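Local coordinates for fanconi-associated nuclease 1 homolog (Pseudomonas aeruginosa, PDB 5Y7Q), which belongs to the Fanconi-associated nuclease 1 family and carries a VRR-NUC domain, modelled here together with bound nucleic acid, at residues 519-527 with 552-560; 539-547 with 567-576. One frame throughout, in Å; residues are numbered along the deposited sequence.

Interaction 1 of 2, residues 519-527 with 552-560. With nucleotides of chain C.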
loop_
_atom_site.group_PDB
_atom_site.type_symbol
_atom_site.label_atom_id
_atom_site.label_comp_id
_atom_site.label_asym_id
_atom_site.label_seq_id
_atom_site.Cartn_x
_atom_site.Cartn_y
_atom_site.Cartn_z
ATOM N N ILE A 519 10.998 -0.610 -11.500
ATOM C CA ILE A 519 9.938 0.337 -11.153
ATOM C C ILE A 519 9.932 0.644 -9.656
ATOM O O ILE A 519 10.007 1.823 -9.288
ATOM C CB ILE A 519 8.569 -0.170 -11.639
ATOM C CG1 ILE A 519 8.434 0.075 -13.140
ATOM C CG2 ILE A 519 7.444 0.484 -10.856
ATOM C CD1 ILE A 519 7.088 -0.260 -13.699
ATOM N N PRO A 520 9.839 -0.338 -8.752
ATOM C CA PRO A 520 9.617 0.019 -7.341
ATOM C C PRO A 520 10.799 0.685 -6.666
ATOM O O PRO A 520 10.589 1.383 -5.667
ATOM C CB PRO A 520 9.287 -1.325 -6.678
ATOM C CG PRO A 520 9.817 -2.346 -7.585
ATOM C CD PRO A 520 9.700 -1.793 -8.959
ATOM N N GLY A 521 12.022 0.492 -7.150
ATOM C CA GLY A 521 13.173 1.085 -6.490
ATOM C C GLY A 521 13.534 2.442 -7.045
ATOM O O GLY A 521 14.244 3.229 -6.407
ATOM N N ASN A 522 13.107 2.696 -8.278
ATOM C CA ASN A 522 13.420 3.929 -8.983
ATOM C C ASN A 522 12.278 4.933 -9.102
ATOM O O ASN A 522 12.480 5.996 -9.687
ATOM C CB ASN A 522 13.965 3.580 -10.360
ATOM C CG ASN A 522 15.273 2.822 -10.258
ATOM O OD1 ASN A 522 16.065 3.090 -9.354
ATOM N ND2 ASN A 522 15.494 1.855 -11.150
ATOM N N ARG A 523 11.083 4.647 -8.602
ATOM C CA ARG A 523 10.055 5.657 -8.801
ATOM C C ARG A 523 10.187 6.822 -7.841
ATOM O O ARG A 523 9.541 7.846 -8.067
ATOM C CB ARG A 523 8.667 5.044 -8.682
ATOM C CG ARG A 523 8.449 4.256 -7.425
ATOM C CD ARG A 523 7.290 3.336 -7.608
ATOM N NE ARG A 523 6.082 4.054 -8.006
ATOM C CZ ARG A 523 4.894 3.473 -8.148
ATOM N NH1 ARG A 523 4.749 2.158 -7.920
ATOM N NH2 ARG A 523 3.853 4.209 -8.521
ATOM N N ALA A 524 11.023 6.708 -6.809
ATOM C CA ALA A 524 11.236 7.763 -5.827
ATOM C C ALA A 524 12.692 8.225 -5.816
ATOM O O ALA A 524 13.594 7.527 -6.289
ATOM C CB ALA A 524 10.852 7.300 -4.425
ATOM N N GLY A 525 12.910 9.418 -5.262
ATOM C CA GLY A 525 14.251 9.955 -5.088
ATOM C C GLY A 525 14.643 11.096 -6.011
ATOM O O GLY A 525 15.761 11.613 -5.891
ATOM N N LEU A 526 13.769 11.511 -6.912
ATOM C CA LEU A 526 14.088 12.609 -7.799
ATOM C C LEU A 526 14.086 13.926 -7.021
ATOM O O LEU A 526 13.435 14.037 -5.979
ATOM C CB LEU A 526 13.088 12.669 -8.953
ATOM C CG LEU A 526 13.183 11.596 -10.046
ATOM C CD1 LEU A 526 12.943 10.178 -9.529
ATOM C CD2 LEU A 526 12.205 11.885 -11.138
ATOM N N PRO A 527 14.816 14.934 -7.506
ATOM C CA PRO A 527 14.973 16.181 -6.752
ATOM C C PRO A 527 13.657 16.868 -6.409
ATOM O O PRO A 527 12.682 16.803 -7.156
ATOM C CB PRO A 527 15.808 17.042 -7.700
ATOM C CG PRO A 527 16.633 16.045 -8.416
ATOM C CD PRO A 527 15.699 14.912 -8.682
ATOM N N GLN A 552 19.566 11.042 0.964
ATOM C CA GLN A 552 19.230 9.634 1.092
ATOM C C GLN A 552 20.023 8.823 0.061
ATOM O O GLN A 552 20.775 9.364 -0.753
ATOM C CB GLN A 552 17.729 9.428 0.899
ATOM C CG GLN A 552 16.811 9.903 2.039
ATOM C CD GLN A 552 15.354 9.411 1.866
ATOM O OE1 GLN A 552 14.792 8.745 2.750
ATOM N NE2 GLN A 552 14.750 9.732 0.720
ATOM N N ASP A 553 19.845 7.498 0.083
ATOM C CA ASP A 553 20.562 6.639 -0.854
ATOM C C ASP A 553 20.016 6.782 -2.269
ATOM O O ASP A 553 20.782 6.983 -3.228
ATOM C CB ASP A 553 20.471 5.185 -0.398
ATOM C CG ASP A 553 21.262 4.922 0.860
ATOM O OD1 ASP A 553 21.377 3.737 1.257
ATOM O OD2 ASP A 553 21.784 5.902 1.442
ATOM N N ASN A 554 18.689 6.674 -2.424
ATOM C CA ASN A 554 18.095 6.732 -3.758
ATOM C C ASN A 554 18.356 8.080 -4.422
ATOM O O ASN A 554 18.694 8.136 -5.612
ATOM C CB ASN A 554 16.590 6.421 -3.696
ATOM C CG ASN A 554 15.819 7.318 -2.722
ATOM O OD1 ASN A 554 16.385 7.923 -1.817
ATOM N ND2 ASN A 554 14.515 7.388 -2.906
ATOM N N GLN A 555 18.220 9.174 -3.666
ATOM C CA GLN A 555 18.554 10.494 -4.199
ATOM C C GLN A 555 19.956 10.500 -4.781
ATOM O O GLN A 555 20.168 11.001 -5.887
ATOM C CB GLN A 555 18.426 11.556 -3.110
ATOM C CG GLN A 555 17.020 11.703 -2.553
ATOM C CD GLN A 555 16.945 12.673 -1.397
ATOM O OE1 GLN A 555 17.766 12.633 -0.473
ATOM N NE2 GLN A 555 15.965 13.558 -1.442
ATOM N N LEU A 556 20.919 9.912 -4.056
ATOM C CA LEU A 556 22.303 9.873 -4.529
ATOM C C LEU A 556 22.430 9.093 -5.824
ATOM O O LEU A 556 23.196 9.480 -6.714
ATOM C CB LEU A 556 23.212 9.255 -3.474
ATOM C CG LEU A 556 23.950 10.222 -2.561
ATOM C CD1 LEU A 556 24.604 9.445 -1.432
ATOM C CD2 LEU A 556 24.970 11.004 -3.373
ATOM N N ARG A 557 21.720 7.968 -5.939
ATOM C CA ARG A 557 21.783 7.234 -7.197
ATOM C C ARG A 557 21.206 8.068 -8.333
ATOM O O ARG A 557 21.727 8.048 -9.452
ATOM C CB ARG A 557 21.066 5.894 -7.066
ATOM C CG ARG A 557 21.389 5.207 -5.753
ATOM C CD ARG A 557 21.004 3.725 -5.725
ATOM N NE ARG A 557 19.855 3.447 -4.869
ATOM C CZ ARG A 557 18.611 3.406 -5.322
ATOM N NH1 ARG A 557 18.387 3.632 -6.612
ATOM N NH2 ARG A 557 17.597 3.132 -4.502
ATOM N N TRP A 558 20.152 8.837 -8.059
ATOM C CA TRP A 558 19.599 9.651 -9.126
ATOM C C TRP A 558 20.527 10.801 -9.503
ATOM O O TRP A 558 20.626 11.160 -10.680
ATOM C CB TRP A 558 18.219 10.172 -8.749
ATOM C CG TRP A 558 17.418 10.115 -9.970
ATOM C CD1 TRP A 558 17.466 10.988 -11.027
ATOM C CD2 TRP A 558 16.516 9.075 -10.348
ATOM N NE1 TRP A 558 16.614 10.567 -12.027
ATOM C CE2 TRP A 558 16.023 9.394 -11.635
ATOM C CE3 TRP A 558 16.059 7.920 -9.718
ATOM C CZ2 TRP A 558 15.097 8.596 -12.295
ATOM C CZ3 TRP A 558 15.150 7.133 -10.376
ATOM C CH2 TRP A 558 14.675 7.471 -11.652
ATOM N N LEU A 559 21.225 11.378 -8.531
ATOM C CA LEU A 559 22.234 12.379 -8.845
ATOM C C LEU A 559 23.356 11.785 -9.682
ATOM O O LEU A 559 23.818 12.405 -10.644
ATOM C CB LEU A 559 22.792 12.966 -7.562
ATOM C CG LEU A 559 21.849 13.897 -6.836
ATOM C CD1 LEU A 559 22.701 14.769 -5.951
ATOM C CD2 LEU A 559 21.109 14.711 -7.846
ATOM N N GLN A 560 23.827 10.595 -9.311
ATOM C CA GLN A 560 24.854 9.931 -10.099
ATOM C C GLN A 560 24.365 9.705 -11.520
ATOM O O GLN A 560 25.065 10.007 -12.493
ATOM C CB GLN A 560 25.246 8.610 -9.433
ATOM C CG GLN A 560 26.417 7.882 -10.093
ATOM C CD GLN A 560 26.610 6.458 -9.561
ATOM O OE1 GLN A 560 26.097 6.103 -8.496
ATOM N NE2 GLN A 560 27.346 5.637 -10.311
ATOM P P DC C 7 10.198 8.156 1.850
ATOM O OP1 DC C 7 11.117 8.522 0.743
ATOM O OP2 DC C 7 10.305 6.848 2.538
ATOM O "O5'" DC C 7 10.257 9.298 2.970
ATOM C "C5'" DC C 7 11.340 10.225 2.997
ATOM C "C4'" DC C 7 11.456 10.871 4.368
ATOM O "O4'" DC C 7 11.406 9.839 5.391
ATOM C "C3'" DC C 7 12.769 11.608 4.630
ATOM O "O3'" DC C 7 12.570 12.591 5.659
ATOM C "C2'" DC C 7 13.635 10.464 5.146
ATOM C "C1'" DC C 7 12.633 9.844 6.099
ATOM N N1 DC C 7 12.941 8.457 6.561
ATOM C C2 DC C 7 12.356 8.020 7.748
ATOM O O2 DC C 7 11.615 8.796 8.364
ATOM N N3 DC C 7 12.614 6.768 8.196
ATOM C C4 DC C 7 13.419 5.961 7.497
ATOM N N4 DC C 7 13.639 4.730 7.988
ATOM C C5 DC C 7 14.035 6.386 6.271
ATOM C C6 DC C 7 13.771 7.636 5.843
#
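Trp558 and Leu526 make the main apolar contact: CD1 of Leu526 stands over one face of the indole, 3.6 Å from the centroid of the six-membered ring and 1° off its normal, a CH-pi arrangement. CB of Asn522 approaches CZ3 of Trp558 at 3.7 Å, while Arg514 adds a cation-pi partner to the same indole.

Backbone proximity centres on Gly525, whose lack of a side chain lets the helix come close. Its CA lies 3.4 Å from ND2 of Asn554, and its carbonyl O receives a CA-H...O contact from CA of Gln555 at 3.5 Å. The Asn554 amide is set here by chi1 of 55°, CG lying between the backbone N and carbonyl carbon, and its OD1 weakly accepts the Gln555 N-H.

The polar approaches between the segments are too long for hydrogen bonds. Asn522 OD1 sits near the plane of the Arg557 guanidinium, at its edge, 3.6 Å from NH1, with the two planar groups 61° apart.

At the helix start, Gln555 OE1 accepts the N-H of the N-cap residue Gln552 in its carbonyl plane at 2.8 Å (Gln552 N to Gln555 OE1). OE1 of Gln552 approaches C2' of the chain C nucleotide DC7 at 3.2 Å. The arrangement is a VRR-NUC domain's connecting helix, from its beta-alpha-beta crossover, packed against the loop that leads into strand 529-533.

Interaction 2 of 2, residues 539-547 with 567-576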
loop_
_atom_site.group_PDB
_atom_site.type_symbol
_atom_site.label_atom_id
_atom_site.label_comp_id
_atom_site.label_asym_id
_atom_site.label_seq_id
_atom_site.Cartn_x
_atom_site.Cartn_y
_atom_site.Cartn_z
ATOM N N TYR A 539 16.179 23.835 -18.216
ATOM C CA TYR A 539 15.696 23.367 -16.927
ATOM C C TYR A 539 16.873 23.043 -16.030
ATOM O O TYR A 539 17.986 22.783 -16.493
ATOM C CB TYR A 539 14.786 22.133 -17.058
ATOM C CG TYR A 539 15.522 20.819 -17.184
ATOM C CD1 TYR A 539 16.152 20.466 -18.364
ATOM C CD2 TYR A 539 15.573 19.925 -16.130
ATOM C CE1 TYR A 539 16.822 19.273 -18.490
ATOM C CE2 TYR A 539 16.247 18.712 -16.253
ATOM C CZ TYR A 539 16.875 18.394 -17.437
ATOM O OH TYR A 539 17.546 17.194 -17.579
ATOM N N ARG A 540 16.608 23.084 -14.728
ATOM C CA ARG A 540 17.516 22.516 -13.744
ATOM C C ARG A 540 16.686 21.957 -12.594
ATOM O O ARG A 540 15.729 22.599 -12.170
ATOM C CB ARG A 540 18.498 23.562 -13.227
ATOM C CG ARG A 540 19.321 23.057 -12.095
ATOM C CD ARG A 540 20.395 24.028 -11.622
ATOM N NE ARG A 540 19.834 25.249 -11.058
ATOM C CZ ARG A 540 20.510 26.051 -10.252
ATOM N NH1 ARG A 540 21.746 25.729 -9.924
ATOM N NH2 ARG A 540 19.952 27.157 -9.772
ATOM N N MET A 541 17.057 20.776 -12.097
ATOM C CA MET A 541 16.449 20.170 -10.917
ATOM C C MET A 541 17.284 20.481 -9.694
ATOM O O MET A 541 18.519 20.469 -9.754
ATOM C CB MET A 541 16.351 18.655 -11.047
ATOM C CG MET A 541 15.378 18.218 -12.079
ATOM S SD MET A 541 15.602 16.497 -12.531
ATOM C CE MET A 541 14.345 16.480 -13.780
ATOM N N VAL A 542 16.611 20.717 -8.576
ATOM C CA VAL A 542 17.283 21.105 -7.342
ATOM C C VAL A 542 16.743 20.267 -6.191
ATOM O O VAL A 542 15.562 20.373 -5.838
ATOM C CB VAL A 542 17.101 22.606 -7.050
ATOM C CG1 VAL A 542 17.880 22.993 -5.804
ATOM C CG2 VAL A 542 17.520 23.480 -8.292
ATOM N N GLU A 543 17.601 19.447 -5.602
ATOM C CA GLU A 543 17.288 18.823 -4.328
ATOM C C GLU A 543 17.575 19.807 -3.199
ATOM O O GLU A 543 18.676 20.362 -3.118
ATOM C CB GLU A 543 18.103 17.540 -4.147
ATOM C CG GLU A 543 17.875 16.831 -2.814
ATOM C CD GLU A 543 16.420 16.415 -2.580
ATOM O OE1 GLU A 543 15.638 16.356 -3.560
ATOM O OE2 GLU A 543 16.060 16.145 -1.405
ATOM N N VAL A 544 16.583 20.026 -2.327
ATOM C CA VAL A 544 16.694 20.967 -1.213
ATOM C C VAL A 544 17.052 20.229 0.076
ATOM O O VAL A 544 16.478 19.179 0.385
ATOM C CB VAL A 544 15.384 21.753 -1.048
ATOM C CG1 VAL A 544 15.435 22.596 0.188
ATOM C CG2 VAL A 544 15.151 22.632 -2.260
ATOM N N LYS A 545 18.009 20.773 0.832
ATOM C CA LYS A 545 18.407 20.212 2.120
ATOM C C LYS A 545 18.518 21.320 3.159
ATOM O O LYS A 545 19.394 22.187 3.057
ATOM C CB LYS A 545 19.735 19.450 2.002
ATOM C CG LYS A 545 19.615 18.091 1.295
ATOM C CD LYS A 545 18.563 17.214 1.966
ATOM C CE LYS A 545 18.168 16.022 1.111
ATOM N NZ LYS A 545 17.079 15.240 1.765
ATOM N N GLY A 546 17.648 21.272 4.176
ATOM C CA GLY A 546 17.728 22.193 5.288
ATOM C C GLY A 546 18.776 21.768 6.288
ATOM O O GLY A 546 19.483 20.767 6.110
ATOM N N PRO A 547 18.911 22.546 7.363
ATOM C CA PRO A 547 19.784 22.108 8.460
ATOM C C PRO A 547 19.286 20.769 9.001
ATOM O O PRO A 547 18.077 20.533 9.110
ATOM C CB PRO A 547 19.661 23.232 9.494
ATOM C CG PRO A 547 19.071 24.371 8.781
ATOM C CD PRO A 547 18.240 23.820 7.665
ATOM N N MET A 567 23.071 15.890 -17.191
ATOM C CA MET A 567 21.806 16.531 -16.901
ATOM C C MET A 567 22.008 17.622 -15.864
ATOM O O MET A 567 22.871 17.511 -14.985
ATOM C CB MET A 567 20.791 15.520 -16.376
ATOM C CG MET A 567 20.083 14.761 -17.471
ATOM S SD MET A 567 19.634 13.098 -16.974
ATOM C CE MET A 567 19.103 12.429 -18.551
ATOM N N PRO A 568 21.235 18.661 -15.981
ATOM C CA PRO A 568 21.324 19.778 -15.037
ATOM C C PRO A 568 20.659 19.512 -13.690
ATOM O O PRO A 568 19.492 19.846 -13.494
ATOM C CB PRO A 568 20.621 20.907 -15.795
ATOM C CG PRO A 568 19.641 20.193 -16.648
ATOM C CD PRO A 568 20.352 18.961 -17.113
ATOM N N VAL A 569 21.377 18.899 -12.760
ATOM C CA VAL A 569 20.959 18.789 -11.370
ATOM C C VAL A 569 21.868 19.636 -10.492
ATOM O O VAL A 569 23.040 19.874 -10.806
ATOM C CB VAL A 569 21.008 17.334 -10.898
ATOM C CG1 VAL A 569 19.934 16.519 -11.570
ATOM C CG2 VAL A 569 22.401 16.768 -11.194
ATOM N N ALA A 570 21.318 20.079 -9.371
ATOM C CA ALA A 570 22.094 20.765 -8.346
ATOM C C ALA A 570 21.472 20.458 -6.992
ATOM O O ALA A 570 20.273 20.168 -6.904
ATOM C CB ALA A 570 22.130 22.276 -8.578
ATOM N N VAL A 571 22.289 20.506 -5.940
ATOM C CA VAL A 571 21.815 20.317 -4.569
ATOM C C VAL A 571 21.976 21.636 -3.836
ATOM O O VAL A 571 23.028 22.278 -3.922
ATOM C CB VAL A 571 22.556 19.183 -3.833
ATOM C CG1 VAL A 571 22.049 19.062 -2.405
ATOM C CG2 VAL A 571 22.333 17.879 -4.545
ATOM N N CYS A 572 20.939 22.036 -3.119
ATOM C CA CYS A 572 20.901 23.333 -2.462
ATOM C C CYS A 572 20.852 23.158 -0.949
ATOM O O CYS A 572 19.873 22.632 -0.411
ATOM C CB CYS A 572 19.699 24.119 -2.959
ATOM S SG CYS A 572 19.277 25.473 -1.919
ATOM N N TYR A 573 21.894 23.612 -0.268
ATOM C CA TYR A 573 21.993 23.517 1.182
ATOM C C TYR A 573 21.673 24.877 1.803
ATOM O O TYR A 573 22.311 25.881 1.469
ATOM C CB TYR A 573 23.394 23.058 1.585
ATOM C CG TYR A 573 23.759 21.653 1.136
ATOM C CD1 TYR A 573 23.592 20.562 1.996
ATOM C CD2 TYR A 573 24.286 21.412 -0.131
ATOM C CE1 TYR A 573 23.935 19.269 1.612
ATOM C CE2 TYR A 573 24.635 20.116 -0.528
ATOM C CZ TYR A 573 24.450 19.051 0.350
ATOM O OH TYR A 573 24.787 17.766 -0.013
ATOM N N VAL A 574 20.711 24.905 2.725
ATOM C CA VAL A 574 20.182 26.150 3.276
ATOM C C VAL A 574 20.590 26.321 4.741
ATOM O O VAL A 574 20.521 25.374 5.538
ATOM C CB VAL A 574 18.650 26.178 3.109
ATOM C CG1 VAL A 574 18.019 27.364 3.842
ATOM C CG2 VAL A 574 18.328 26.224 1.648
ATOM N N ARG A 575 21.025 27.535 5.085
ATOM C CA ARG A 575 21.178 28.021 6.452
ATOM C C ARG A 575 20.184 29.153 6.692
ATOM O O ARG A 575 19.741 29.825 5.755
ATOM C CB ARG A 575 22.585 28.565 6.730
ATOM C CG ARG A 575 23.763 27.628 6.566
ATOM C CD ARG A 575 25.101 28.404 6.819
ATOM N NE ARG A 575 25.077 29.764 6.255
ATOM C CZ ARG A 575 26.114 30.603 6.230
ATOM N NH1 ARG A 575 25.976 31.816 5.707
ATOM N NH2 ARG A 575 27.293 30.238 6.721
ATOM N N TRP A 576 19.839 29.379 7.957
ATOM C CA TRP A 576 18.915 30.446 8.312
ATOM C C TRP A 576 19.657 31.630 8.928
ATOM O O TRP A 576 20.613 31.459 9.691
ATOM C CB TRP A 576 17.856 29.966 9.302
ATOM C CG TRP A 576 17.038 28.803 8.874
ATOM C CD1 TRP A 576 16.979 27.582 9.482
ATOM C CD2 TRP A 576 16.122 28.749 7.771
ATOM N NE1 TRP A 576 16.093 26.771 8.822
ATOM C CE2 TRP A 576 15.551 27.461 7.770
ATOM C CE3 TRP A 576 15.736 29.663 6.782
ATOM C CZ2 TRP A 576 14.615 27.057 6.817
ATOM C CZ3 TRP A 576 14.807 29.268 5.836
ATOM C CH2 TRP A 576 14.253 27.972 5.861
#
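Strands 539-545 and 569-576 run parallel, their axes 4.6 Å apart at closest approach and inclined by 28°, and six backbone hydrogen bonds join them from Met541 N to Pro568 O at one end to Val574 N to Lys545 O at the other. Met541, Glu543 and Lys545 each use both N-H and C=O in this pairing; Arg540 and Val542 instead bond to Gln531 and Leu529 of the neighbouring strand.

At the entry to the pair, CG of Pro568, centre of an inverse gamma turn, lies over one face of the Tyr539 ring, 3.6 Å from its centroid and 19° off the normal, a CH-pi contact. On the face holding Val542, Ala570 and Cys572, Val542 CG1, anti to its own backbone N, meets Cys572 CB at 3.6 Å.

These strands precede and follow helix 553-564 in the chain, forming a right-handed beta-alpha-beta crossover, and the Glu543-Val544-Lys545 sequence fits the (D/E)XK signature of the superfamily to which VRR-NUC domains belong. On the face shared with Val571 and Tyr573, Lys545 NZ forms a salt bridge with Glu543 OE2 at 3.5 Å. Glu543 OE1 accepts the Asp528 N-H, and Lys545 NZ also bonds to Arg550 O, so both ends are tied to neighbouring loops. Nearer the backbone, CB of Lys545 approaches Tyr573 CD1 at 4.0 Å. Beyond the paired residues, Pro547 CG meets Trp576 CD1 at 3.9 Å, the two side chains crossing at about a right angle.

From the N terminus the four segments come in the order 519-527, 539-547, 552-560, 567-576, so the two contacts cross. Interaction 1 closes a 24-residue connection that holds the whole of strands 529-533 and 538-545. Interaction 2 closes a 19-residue connection containing the whole of helix 553-564, the helix used by interaction 1. Their centres lie 15 Å apart, but the elements touch: CD1 of Leu559 packs on CG2 of Val571 at 3.4 Å, placing the helix against the sheet. Together they tie the loop after helix 519-522, the crossover helix and two adjacent inner strands of the five-stranded mixed sheet into one VRR-NUC domain.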